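Local structure of DynE8 (Micromonospora chersina, 4AMM) at residues Glu4-Cys8 with Ala39-Ala43; Arg24-Thr28 with Gly63-Ala67; Ala204-Ala208 with Ser274-His278; Ala285-Arg290 with Glu321-Leu327; Ala306-Gly311 with Pro330-Ala336. The protein works as an iterative polyketide synthase in enediyne (dynemicin) biosynthesis, and this chain is its acyltransferase domain, which probably loads acyl building blocks for chain extension. The contacts are given in a common frame with arbitrary orientation. Numbering follows the deposited sequence.

Interaction 1 of 5, residues Glu4-Cys8 with Ala39-Ala43; sequences ELVVC and AAGLA
Strand residues Glu4-Cys8, extended throughout, run beside one turn of regular helix, Ala39-Ala43, with the segment axes 7.2 Å apart at closest approach and crossing at 39°. The register puts the CA of Val6 5.0 Å from the CA of Ala39, and the CA of Val7 5.9 Å from that of Ala43. Glu4, Val6 and Cys8 pair through their backbones with strand 52-58, so the helix covers the other edge of this outermost strand. Ala39 points its CB at the strand, 3.5 Å from Leu5 O, 3.7 Å from Glu4 CG and 4.1 Å from Val6 CG2. Leu42 (m, t) reaches past the edge: its CD1 lies 4.0 Å from Val6 CG1 and its CD2 4.3 Å from Cys8 CB, with Val6 in the t rotamer. Val7 (m) instead sets CG2 4.2 Å from Ala43 CB. Glu4 (t, p) curls back so that OE2 accepts from Leu5 N at 3.0 Å, and its carboxylate also meets Arg401 in a salt bridge. This helix-on-edge packing belongs to a small α/β unit, consistent with the linker preceding acyltransferase domains. One water joins Leu5 O (2.9 Å), Val7 N (2.9 Å) and Ala39 O (2.8 Å), whereas Val7 O, 3.2 Å from Leu42 CB, has no partner in the model: the contact is mainly apolar.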
# COMPACT_ATOMS: atom_id res chain seq x y z
N GLU A 4 -5.77 -18.32 8.25
CA GLU A 4 -5.47 -18.30 9.66
C GLU A 4 -4.10 -17.67 9.84
O GLU A 4 -3.22 -17.78 8.97
CB GLU A 4 -5.50 -19.72 10.22
CG GLU A 4 -5.44 -19.68 11.73
CD GLU A 4 -6.62 -18.81 12.28
OE1 GLU A 4 -7.78 -19.30 12.36
OE2 GLU A 4 -6.37 -17.60 12.52
N LEU A 5 -3.87 -17.03 10.99
CA LEU A 5 -2.58 -16.46 11.34
C LEU A 5 -1.91 -17.28 12.38
O LEU A 5 -2.48 -17.47 13.48
CB LEU A 5 -2.85 -15.06 11.94
CG LEU A 5 -1.61 -14.35 12.53
CD1 LEU A 5 -0.51 -14.12 11.47
CD2 LEU A 5 -2.12 -13.00 13.13
N VAL A 6 -0.70 -17.78 12.11
CA VAL A 6 0.00 -18.62 13.04
C VAL A 6 1.31 -17.96 13.39
O VAL A 6 2.15 -17.67 12.53
CB VAL A 6 0.34 -20.00 12.41
CG1 VAL A 6 1.04 -20.81 13.42
CG2 VAL A 6 -0.97 -20.63 11.99
N VAL A 7 1.42 -17.55 14.69
CA VAL A 7 2.64 -16.92 15.15
C VAL A 7 3.31 -17.74 16.22
O VAL A 7 2.61 -18.44 16.98
CB VAL A 7 2.39 -15.48 15.69
CG1 VAL A 7 1.65 -14.59 14.69
CG2 VAL A 7 1.62 -15.48 17.08
N CYS A 8 4.62 -17.58 16.32
CA CYS A 8 5.28 -18.02 17.56
C CYS A 8 6.65 -17.43 17.67
O CYS A 8 7.11 -16.73 16.79
CB CYS A 8 5.27 -19.50 17.73
SG CYS A 8 6.26 -20.22 16.50
N ALA A 39 -3.67 -22.08 16.67
CA ALA A 39 -3.22 -20.72 16.29
C ALA A 39 -3.67 -19.75 17.42
O ALA A 39 -2.87 -18.84 17.79
CB ALA A 39 -3.85 -20.35 14.96
N ALA A 40 -4.86 -19.88 17.93
CA ALA A 40 -5.32 -18.91 18.97
C ALA A 40 -4.46 -19.14 20.20
O ALA A 40 -4.11 -18.15 20.90
CB ALA A 40 -6.75 -19.11 19.26
N GLY A 41 -4.14 -20.38 20.55
CA GLY A 41 -3.29 -20.66 21.71
C GLY A 41 -1.93 -20.14 21.53
O GLY A 41 -1.32 -19.55 22.49
N LEU A 42 -1.31 -20.28 20.36
CA LEU A 42 0.03 -19.76 20.12
C LEU A 42 0.03 -18.26 20.23
O LEU A 42 1.02 -17.69 20.75
CB LEU A 42 0.52 -20.22 18.69
CG LEU A 42 0.86 -21.72 18.68
CD1 LEU A 42 1.06 -22.11 17.15
CD2 LEU A 42 2.13 -21.98 19.43
N ALA A 43 -1.00 -17.59 19.72
CA ALA A 43 -1.01 -16.11 19.76
C ALA A 43 -1.09 -15.67 21.24
O ALA A 43 -0.43 -14.66 21.60
CB ALA A 43 -2.14 -15.55 18.97
O HOH W 1 -1.12 -17.57 16.04

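Interaction 2 of 5, residues Arg24-Thr28 with Gly63-Ala67; sequences RAAAT and GLVAA
The last helical turn of Arg24-Ala27 lies beside the regular helix of Gly63-Ala67, the nearest CA pair being Arg24 and Val65, 5.5 Å apart. Arg24 extends through three t angles (-175°, -152°, -167°) before chi4 turns to -86°, laying one guanidinium face over Val65, with NH2 3.5 Å from CG1; its NE forms a salt bridge with Asp69 further along the second helix. Ala27 points toward the partner and sets its CB against two side chains, 3.8 Å from Leu64 CD2 (Leu64 t, p) and 4.3 Å from Val65 CG2 (Val65 t). Thr28 leaves helical geometry (phi/psi -61/124); its p rotamer lets OG1 donate to Ala25 O at 3.0 Å, closing off the helix end, and its CG2 stands 3.9 Å from Val65 CG2. The contact is a largely apolar helix pairing, edged by an arginine. Both parent helices, 13-27 and 61-76, pack against strand 4-10 of the small antiparallel sheet, through side chains of helix 13-27 on Cys8 and through Leu64 on Val6.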
# COMPACT_ATOMS: atom_id res chain seq x y z
N ARG A 24 5.40 -28.18 13.83
CA ARG A 24 5.24 -28.92 12.57
C ARG A 24 4.68 -30.31 12.82
O ARG A 24 3.74 -30.73 12.13
CB ARG A 24 6.54 -29.01 11.79
CG ARG A 24 6.34 -29.68 10.41
CD ARG A 24 7.64 -30.37 9.96
NE ARG A 24 7.56 -30.73 8.53
CZ ARG A 24 7.03 -31.84 8.02
NH1 ARG A 24 6.48 -32.77 8.79
NH2 ARG A 24 7.03 -32.01 6.69
N ALA A 25 5.21 -31.00 13.83
CA ALA A 25 4.68 -32.29 14.24
C ALA A 25 3.20 -32.22 14.62
O ALA A 25 2.41 -33.02 14.14
CB ALA A 25 5.51 -32.81 15.39
N ALA A 26 2.84 -31.22 15.44
CA ALA A 26 1.49 -31.02 15.96
C ALA A 26 0.49 -30.66 14.91
O ALA A 26 -0.72 -30.78 15.18
CB ALA A 26 1.46 -29.97 17.00
N ALA A 27 0.98 -30.14 13.77
CA ALA A 27 0.13 -29.50 12.77
C ALA A 27 -0.28 -30.48 11.72
O ALA A 27 -1.31 -30.29 11.07
CB ALA A 27 0.88 -28.30 12.12
N THR A 28 0.53 -31.53 11.52
CA THR A 28 0.25 -32.49 10.48
C THR A 28 -1.12 -33.10 10.83
O THR A 28 -1.36 -33.52 11.97
CB THR A 28 1.38 -33.54 10.34
OG1 THR A 28 1.51 -34.25 11.57
CG2 THR A 28 2.76 -32.87 9.98
N GLY A 63 -0.66 -26.10 4.61
CA GLY A 63 -0.00 -24.82 4.31
C GLY A 63 0.88 -24.41 5.50
O GLY A 63 1.96 -23.84 5.29
N LEU A 64 0.36 -24.68 6.69
CA LEU A 64 1.24 -24.43 7.87
C LEU A 64 2.49 -25.33 7.84
O LEU A 64 3.59 -24.84 8.05
CB LEU A 64 0.46 -24.55 9.17
CG LEU A 64 1.33 -24.38 10.44
CD1 LEU A 64 2.01 -22.96 10.45
CD2 LEU A 64 0.43 -24.54 11.67
N VAL A 65 2.33 -26.62 7.56
CA VAL A 65 3.50 -27.55 7.49
C VAL A 65 4.47 -27.04 6.45
O VAL A 65 5.70 -27.00 6.72
CB VAL A 65 3.04 -28.99 7.16
CG1 VAL A 65 4.23 -29.90 6.87
CG2 VAL A 65 2.29 -29.46 8.24
N ALA A 66 3.96 -26.62 5.28
CA ALA A 66 4.82 -26.08 4.22
C ALA A 66 5.59 -24.84 4.70
O ALA A 66 6.81 -24.74 4.47
CB ALA A 66 4.01 -25.71 2.95
N ALA A 67 4.87 -23.89 5.32
CA ALA A 67 5.59 -22.73 5.89
C ALA A 67 6.66 -23.04 6.96
O ALA A 67 7.71 -22.42 6.93
CB ALA A 67 4.56 -21.71 6.46

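Interaction 3 of 5, residues Ala204-Ala208 with Ser274-His278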
# COMPACT_ATOMS: atom_id res chain seq x y z
N ALA A 204 -14.91 17.48 -5.82
CA ALA A 204 -14.23 18.56 -6.66
C ALA A 204 -13.59 17.88 -7.89
O ALA A 204 -13.72 18.35 -9.03
CB ALA A 204 -13.18 19.30 -5.84
N MET A 205 -12.93 16.76 -7.69
CA MET A 205 -12.17 16.12 -8.76
C MET A 205 -13.07 15.43 -9.78
O MET A 205 -12.61 15.14 -10.88
CB MET A 205 -11.19 15.11 -8.21
CG MET A 205 -10.05 15.83 -7.42
SD MET A 205 -8.84 14.80 -6.67
CE MET A 205 -8.05 14.16 -8.12
N SER A 206 -14.33 15.15 -9.45
CA SER A 206 -15.25 14.48 -10.39
C SER A 206 -15.81 15.46 -11.44
O SER A 206 -16.22 15.01 -12.45
CB SER A 206 -16.43 13.88 -9.62
OG SER A 206 -17.32 14.87 -9.15
N ALA A 207 -15.71 16.76 -11.23
CA ALA A 207 -16.15 17.77 -12.24
C ALA A 207 -15.44 17.52 -13.56
O ALA A 207 -14.25 17.16 -13.57
CB ALA A 207 -15.84 19.16 -11.73
N ALA A 208 -16.09 17.71 -14.70
CA ALA A 208 -15.44 17.52 -15.95
C ALA A 208 -14.30 18.45 -16.17
O ALA A 208 -14.34 19.63 -15.70
CB ALA A 208 -16.53 17.73 -17.07
N SER A 274 -11.49 9.40 -17.17
CA SER A 274 -12.01 10.49 -18.00
C SER A 274 -11.48 11.81 -17.59
O SER A 274 -12.03 12.85 -17.95
CB SER A 274 -13.57 10.54 -17.83
OG SER A 274 -14.14 9.32 -18.28
N HIS A 275 -10.39 11.82 -16.77
CA HIS A 275 -9.74 13.06 -16.29
C HIS A 275 -8.27 12.92 -16.38
O HIS A 275 -7.75 11.83 -16.06
CB HIS A 275 -10.07 13.30 -14.86
CG HIS A 275 -11.50 13.54 -14.54
ND1 HIS A 275 -12.41 12.51 -14.48
CD2 HIS A 275 -12.16 14.68 -14.21
CE1 HIS A 275 -13.59 13.00 -14.09
NE2 HIS A 275 -13.47 14.32 -13.99
N ALA A 276 -7.62 13.99 -16.76
CA ALA A 276 -6.16 14.10 -16.67
C ALA A 276 -5.81 14.46 -15.23
O ALA A 276 -5.43 15.63 -14.95
CB ALA A 276 -5.67 15.17 -17.68
N PHE A 277 -5.94 13.48 -14.31
CA PHE A 277 -5.57 13.78 -12.93
C PHE A 277 -4.08 14.07 -12.91
O PHE A 277 -3.29 13.65 -13.76
CB PHE A 277 -5.85 12.50 -12.11
CG PHE A 277 -7.31 12.18 -11.95
CD1 PHE A 277 -8.26 13.15 -11.52
CD2 PHE A 277 -7.74 10.90 -12.12
CE1 PHE A 277 -9.62 12.78 -11.37
CE2 PHE A 277 -9.12 10.55 -11.94
CZ PHE A 277 -10.01 11.48 -11.56
N HIS A 278 -3.73 14.84 -11.90
CA HIS A 278 -2.30 15.23 -11.68
C HIS A 278 -1.73 15.92 -12.88
O HIS A 278 -0.61 15.68 -13.35
CB HIS A 278 -1.49 14.00 -11.21
CG HIS A 278 -1.90 13.58 -9.87
ND1 HIS A 278 -1.57 14.40 -8.78
CD2 HIS A 278 -2.71 12.61 -9.39
CE1 HIS A 278 -2.10 13.88 -7.69
NE2 HIS A 278 -2.83 12.80 -8.02
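His275-Ala276-Phe277-His278 spell the HAFH motif, which in polyketide synthase acyltransferases usually goes with malonyl specificity; here the motif loop meets the C-terminal end of helix 191-206. His275 supplies the polar half. Its NE2 donates to Ala207 O at 3.0 Å (N-H...O 131°) and, weakly, to Ser206 O at 3.2 Å (138°), both carbonyls lying near the ring plane, so a single N-H is shared between carbonyls at the end of the helix. Met205 O is nearly as close to NE2, 3.3 Å, but its angle rules out a bond. The loop looks after its own backbone too: Ala276 centres an inverse gamma turn, with a weak bond from Phe277 N to His275 O at 3.0 Å, while Ala276 N is satisfied by Ser213 OG. Ser206 OG bonds back to Glu203 O. His278 (57/49) points its CB away from 204-208. In its ring, ND1 pairs with Gly329 O and NE2 with Ser176 OG, consistent with the Ser-His dyad of acyltransferases, Ser176 sitting in a GxSxG pattern. The apolar half is Met205 (m, t, p), whose chi3 of 68° swings CE to the Phe277 ring, CE to CD1 at 3.6 Å.

Interaction 4 of 5, residues Ala285-Arg290 with Glu321-Leu327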
# COMPACT_ATOMS: atom_id res chain seq x y z
N ALA A 285 -10.55 22.06 -9.85
CA ALA A 285 -10.77 21.20 -8.69
C ALA A 285 -9.90 21.58 -7.50
O ALA A 285 -10.38 21.54 -6.34
CB ALA A 285 -10.55 19.75 -9.04
N ALA A 286 -8.67 22.00 -7.76
CA ALA A 286 -7.80 22.42 -6.67
C ALA A 286 -8.34 23.64 -5.96
O ALA A 286 -8.16 23.77 -4.74
CB ALA A 286 -6.38 22.69 -7.25
N GLU A 287 -8.95 24.56 -6.68
CA GLU A 287 -9.59 25.72 -6.03
C GLU A 287 -10.74 25.36 -5.13
O GLU A 287 -10.93 25.93 -4.03
CB GLU A 287 -10.02 26.70 -7.13
CG GLU A 287 -10.62 28.06 -6.59
CD GLU A 287 -11.09 29.05 -7.71
OE1 GLU A 287 -11.45 28.62 -8.84
OE2 GLU A 287 -11.12 30.29 -7.44
N ALA A 288 -11.56 24.42 -5.54
CA ALA A 288 -12.64 23.98 -4.71
C ALA A 288 -12.10 23.23 -3.47
O ALA A 288 -12.52 23.44 -2.28
CB ALA A 288 -13.63 23.05 -5.50
N LEU A 289 -11.08 22.40 -3.64
CA LEU A 289 -10.45 21.73 -2.53
C LEU A 289 -9.88 22.75 -1.57
O LEU A 289 -9.96 22.52 -0.32
CB LEU A 289 -9.39 20.77 -3.03
CG LEU A 289 -8.76 19.93 -1.96
CD1 LEU A 289 -9.79 19.04 -1.27
CD2 LEU A 289 -7.63 19.15 -2.50
N ARG A 290 -9.31 23.85 -2.09
CA ARG A 290 -8.78 24.85 -1.14
C ARG A 290 -9.87 25.30 -0.17
O ARG A 290 -9.59 25.51 1.03
CB ARG A 290 -8.26 26.04 -1.91
CG ARG A 290 -7.62 27.11 -0.97
CD ARG A 290 -7.08 28.29 -1.76
NE ARG A 290 -5.81 28.01 -2.43
CZ ARG A 290 -4.61 28.10 -1.84
NH1 ARG A 290 -4.54 28.43 -0.55
NH2 ARG A 290 -3.51 27.84 -2.53
N GLU A 321 -1.73 24.40 1.31
CA GLU A 321 -1.01 24.64 0.08
C GLU A 321 -0.55 23.31 -0.57
O GLU A 321 -0.57 23.21 -1.80
CB GLU A 321 0.24 25.51 0.34
CG GLU A 321 -0.06 26.92 0.94
CD GLU A 321 -1.09 27.71 0.12
OE1 GLU A 321 -1.13 27.56 -1.13
OE2 GLU A 321 -1.89 28.46 0.72
N VAL A 322 -0.07 22.38 0.25
CA VAL A 322 0.48 21.14 -0.28
C VAL A 322 -0.65 20.35 -0.88
O VAL A 322 -0.50 19.81 -2.04
CB VAL A 322 1.16 20.31 0.83
CG1 VAL A 322 1.61 18.93 0.32
CG2 VAL A 322 2.41 20.96 1.33
N LEU A 323 -1.80 20.24 -0.24
CA LEU A 323 -2.90 19.37 -0.75
C LEU A 323 -3.52 20.06 -1.93
O LEU A 323 -4.13 19.36 -2.76
CB LEU A 323 -3.92 19.01 0.39
CG LEU A 323 -3.24 18.10 1.41
CD1 LEU A 323 -4.26 17.69 2.47
CD2 LEU A 323 -2.59 16.79 0.78
N VAL A 324 -3.43 21.36 -2.12
CA VAL A 324 -3.96 22.03 -3.32
C VAL A 324 -3.01 21.78 -4.46
O VAL A 324 -3.50 21.32 -5.54
CB VAL A 324 -4.18 23.57 -3.05
CG1 VAL A 324 -4.45 24.25 -4.31
CG2 VAL A 324 -5.41 23.77 -2.09
N ARG A 325 -1.72 22.05 -4.36
CA ARG A 325 -0.81 21.75 -5.46
C ARG A 325 -0.67 20.27 -5.73
O ARG A 325 -0.18 19.92 -6.82
CB ARG A 325 0.53 22.48 -5.34
CG ARG A 325 1.44 21.92 -4.32
CD ARG A 325 2.80 22.61 -4.56
NE ARG A 325 3.82 22.24 -3.56
CZ ARG A 325 3.97 22.81 -2.37
NH1 ARG A 325 3.24 23.82 -1.96
NH2 ARG A 325 5.01 22.38 -1.62
N GLN A 326 -1.06 19.40 -4.81
CA GLN A 326 -1.11 17.94 -5.10
C GLN A 326 -1.93 17.70 -6.33
O GLN A 326 -1.53 16.80 -7.08
CB GLN A 326 -1.77 17.22 -3.98
CG GLN A 326 -1.84 15.69 -4.20
CD GLN A 326 -2.26 14.91 -3.00
OE1 GLN A 326 -3.32 15.19 -2.44
NE2 GLN A 326 -1.47 13.95 -2.58
N LEU A 327 -2.99 18.43 -6.55
CA LEU A 327 -3.92 18.01 -7.61
C LEU A 327 -3.39 18.34 -8.99
O LEU A 327 -3.72 17.61 -9.93
CB LEU A 327 -5.25 18.67 -7.42
CG LEU A 327 -6.28 17.86 -6.61
CD1 LEU A 327 -5.88 17.32 -5.28
CD2 LEU A 327 -7.54 18.65 -6.46
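This is a helix-helix packing contact, nearly antiparallel, between helices 283-294 and 319-328 of the larger acyltransferase subdomain. The segment axes approach to 8.6 Å with 159° between their directions, and the small residue Ala286 permits this closeness: its CA is 5.1 Å from that of Val324, and its CB is 3.6 Å from Val324 O and 3.8 Å from Val324 CG1. Leu327 fills the space beyond, its CD2 4.1 Å from Ala285 CB and its CD1 3.8 Å from Leu289 CD2; the latter atom also rests 3.5 Å from Leu323 O. At the exposed margin Arg290 and Glu321 close a two-pronged salt bridge, NH1 to OE2 at 2.9 Å (175°) and NH2 to OE1 at 2.8 Å (163°). Val324 lies over one guanidinium face and touches the arginine stem, CG2 to CB 3.6 Å. Leu289 and Leu327 also meet Arg201, so helix 191-206 packs on the same pair, consistent with the α/β-hydrolase-like subdomain of acyltransferases, beside the probable nucleophile elbow, where Gln326 NE2 weakly bonds Ser176 O.

Interaction 5 of 5, residues Ala306-Gly311 with Pro330-Ala336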
# COMPACT_ATOMS: atom_id res chain seq x y z
N ALA A 306 6.55 10.76 4.31
CA ALA A 306 7.30 11.06 3.10
C ALA A 306 6.25 11.48 2.06
O ALA A 306 5.39 10.66 1.72
CB ALA A 306 8.03 9.80 2.63
N SER A 307 6.26 12.73 1.65
CA SER A 307 5.20 13.29 0.80
C SER A 307 5.44 12.87 -0.65
O SER A 307 6.50 13.01 -1.22
CB SER A 307 5.28 14.77 0.89
OG SER A 307 4.27 15.38 0.01
N THR A 308 4.33 12.44 -1.26
CA THR A 308 4.29 12.25 -2.72
C THR A 308 3.87 13.52 -3.45
O THR A 308 3.73 13.51 -4.68
CB THR A 308 3.38 11.09 -3.16
OG1 THR A 308 2.01 11.35 -2.88
CG2 THR A 308 3.86 9.78 -2.52
N VAL A 309 3.78 14.63 -2.73
CA VAL A 309 3.62 15.95 -3.40
C VAL A 309 4.98 16.61 -3.57
O VAL A 309 5.37 17.06 -4.61
CB VAL A 309 2.69 16.89 -2.60
CG1 VAL A 309 2.45 18.18 -3.39
CG2 VAL A 309 1.38 16.22 -2.31
N THR A 310 5.75 16.61 -2.47
CA THR A 310 7.09 17.26 -2.45
C THR A 310 8.21 16.32 -2.70
O THR A 310 9.30 16.76 -3.12
CB THR A 310 7.36 17.94 -1.14
OG1 THR A 310 7.40 16.96 -0.13
CG2 THR A 310 6.23 18.95 -0.79
N GLY A 311 7.98 15.02 -2.58
CA GLY A 311 9.07 14.06 -2.67
C GLY A 311 10.12 14.22 -1.57
O GLY A 311 11.31 13.85 -1.77
N PRO A 330 2.73 16.37 -10.13
CA PRO A 330 2.86 14.89 -10.26
C PRO A 330 2.87 14.21 -8.91
O PRO A 330 3.25 14.81 -7.89
CB PRO A 330 4.20 14.72 -10.95
CG PRO A 330 4.98 15.94 -10.46
CD PRO A 330 3.94 17.09 -10.55
N VAL A 331 2.53 12.96 -8.88
CA VAL A 331 2.63 12.08 -7.70
C VAL A 331 4.03 11.53 -7.68
O VAL A 331 4.50 10.77 -8.57
CB VAL A 331 1.64 10.90 -7.78
CG1 VAL A 331 1.83 9.95 -6.53
CG2 VAL A 331 0.23 11.38 -7.88
N ARG A 332 4.79 11.91 -6.65
CA ARG A 332 6.21 11.53 -6.52
C ARG A 332 6.39 10.31 -5.73
O ARG A 332 7.03 10.29 -4.62
CB ARG A 332 6.95 12.75 -5.87
CG ARG A 332 6.82 14.00 -6.81
CD ARG A 332 7.77 15.14 -6.31
NE ARG A 332 7.75 16.19 -7.32
CZ ARG A 332 8.31 16.08 -8.53
NH1 ARG A 332 9.06 15.05 -8.84
NH2 ARG A 332 8.15 17.04 -9.42
N PHE A 333 5.82 9.19 -6.19
CA PHE A 333 5.90 7.96 -5.38
C PHE A 333 7.29 7.38 -5.45
O PHE A 333 7.73 6.95 -4.36
CB PHE A 333 4.94 6.94 -6.03
CG PHE A 333 5.00 5.59 -5.34
CD1 PHE A 333 4.40 5.39 -4.09
CD2 PHE A 333 5.62 4.51 -5.94
CE1 PHE A 333 4.43 4.09 -3.47
CE2 PHE A 333 5.71 3.24 -5.31
CZ PHE A 333 5.10 3.04 -4.08
N ARG A 334 8.00 7.40 -6.54
CA ARG A 334 9.35 6.85 -6.56
C ARG A 334 10.21 7.58 -5.54
O ARG A 334 10.96 6.91 -4.72
CB ARG A 334 9.93 7.07 -7.96
CG ARG A 334 11.43 6.62 -8.07
CD ARG A 334 11.93 6.94 -9.51
NE ARG A 334 11.84 8.33 -9.78
CZ ARG A 334 12.70 9.28 -9.39
NH1 ARG A 334 13.86 8.90 -8.77
NH2 ARG A 334 12.53 10.56 -9.67
N GLU A 335 10.12 8.91 -5.47
CA GLU A 335 11.00 9.66 -4.55
C GLU A 335 10.56 9.42 -3.15
O GLU A 335 11.44 9.18 -2.21
CB GLU A 335 11.00 11.15 -4.87
CG GLU A 335 11.76 11.46 -6.14
CD GLU A 335 11.32 12.83 -6.75
OE1 GLU A 335 10.15 13.01 -7.20
OE2 GLU A 335 12.20 13.70 -6.85
N ALA A 336 9.30 9.44 -2.79
CA ALA A 336 8.83 9.25 -1.46
C ALA A 336 9.20 7.85 -0.97
O ALA A 336 9.62 7.67 0.17
CB ALA A 336 7.29 9.52 -1.32
O HOH W 2 4.04 17.26 -7.01
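Thr308 lays its CG2 over the first turn of helix 333-339, 3.6 Å from Ala336 CB and 4.0 Å from Phe333 CA, while its OG1 bonds Gly174 O. Its carbonyl supplies the one direct hydrogen bond between the segments, accepting from Arg332 N at 2.8 Å and 177°, and takes a CA-H...O contact from Val331 CA at 3.5 Å. Water 2 bridges, donating to Val309 O (2.8 Å) and Pro330 O (2.7 Å). Ser307 OG shapes the loop as an ST turn and ST motif, accepting from Val309 N (2.9 Å) and Thr310 N (3.1 Å), and meets Glu179. Gly311, at phi 63°, leaves no room for a CB: an ideal one would sit 3.2 Å from Arg332 CD. Arg332, at the N-cap position, turns its NH1 to Glu335 OE1 in a 2.8 Å salt bridge. Because strand 305-306 edges the parallel sheet and the weakly bonded strand about 331-332 the mixed, ferredoxin-like one, the contact joins the two subdomains that typically flank an acyltransferase active site.

Overall arrangement
The contacts form two groups on opposite sides of the chain's centre. Interactions 1 and 2, with centres 12 Å apart, gather about the small antiparallel sheet, touching where Val6 CG1 meets Leu64 CD1 at 3.8 Å. Interactions 3, 4 and 5 cluster about the probable active site: centres of 3 and 4 lie 12 Å apart, of 4 and 5 16 Å, of 3 and 5 20 Å. His278 links all three, its ND1 2.9 Å from Gln326 O and its NE2 3.4 Å from Val331 CG2, while bonding Ser176. Val309 CG1 packs on Val322 O at 3.6 Å, tying 306-311 to 321-327. Interactions 1 and 2 lie far from that site, about 33 and 38 Å from interaction 3, nearest atoms.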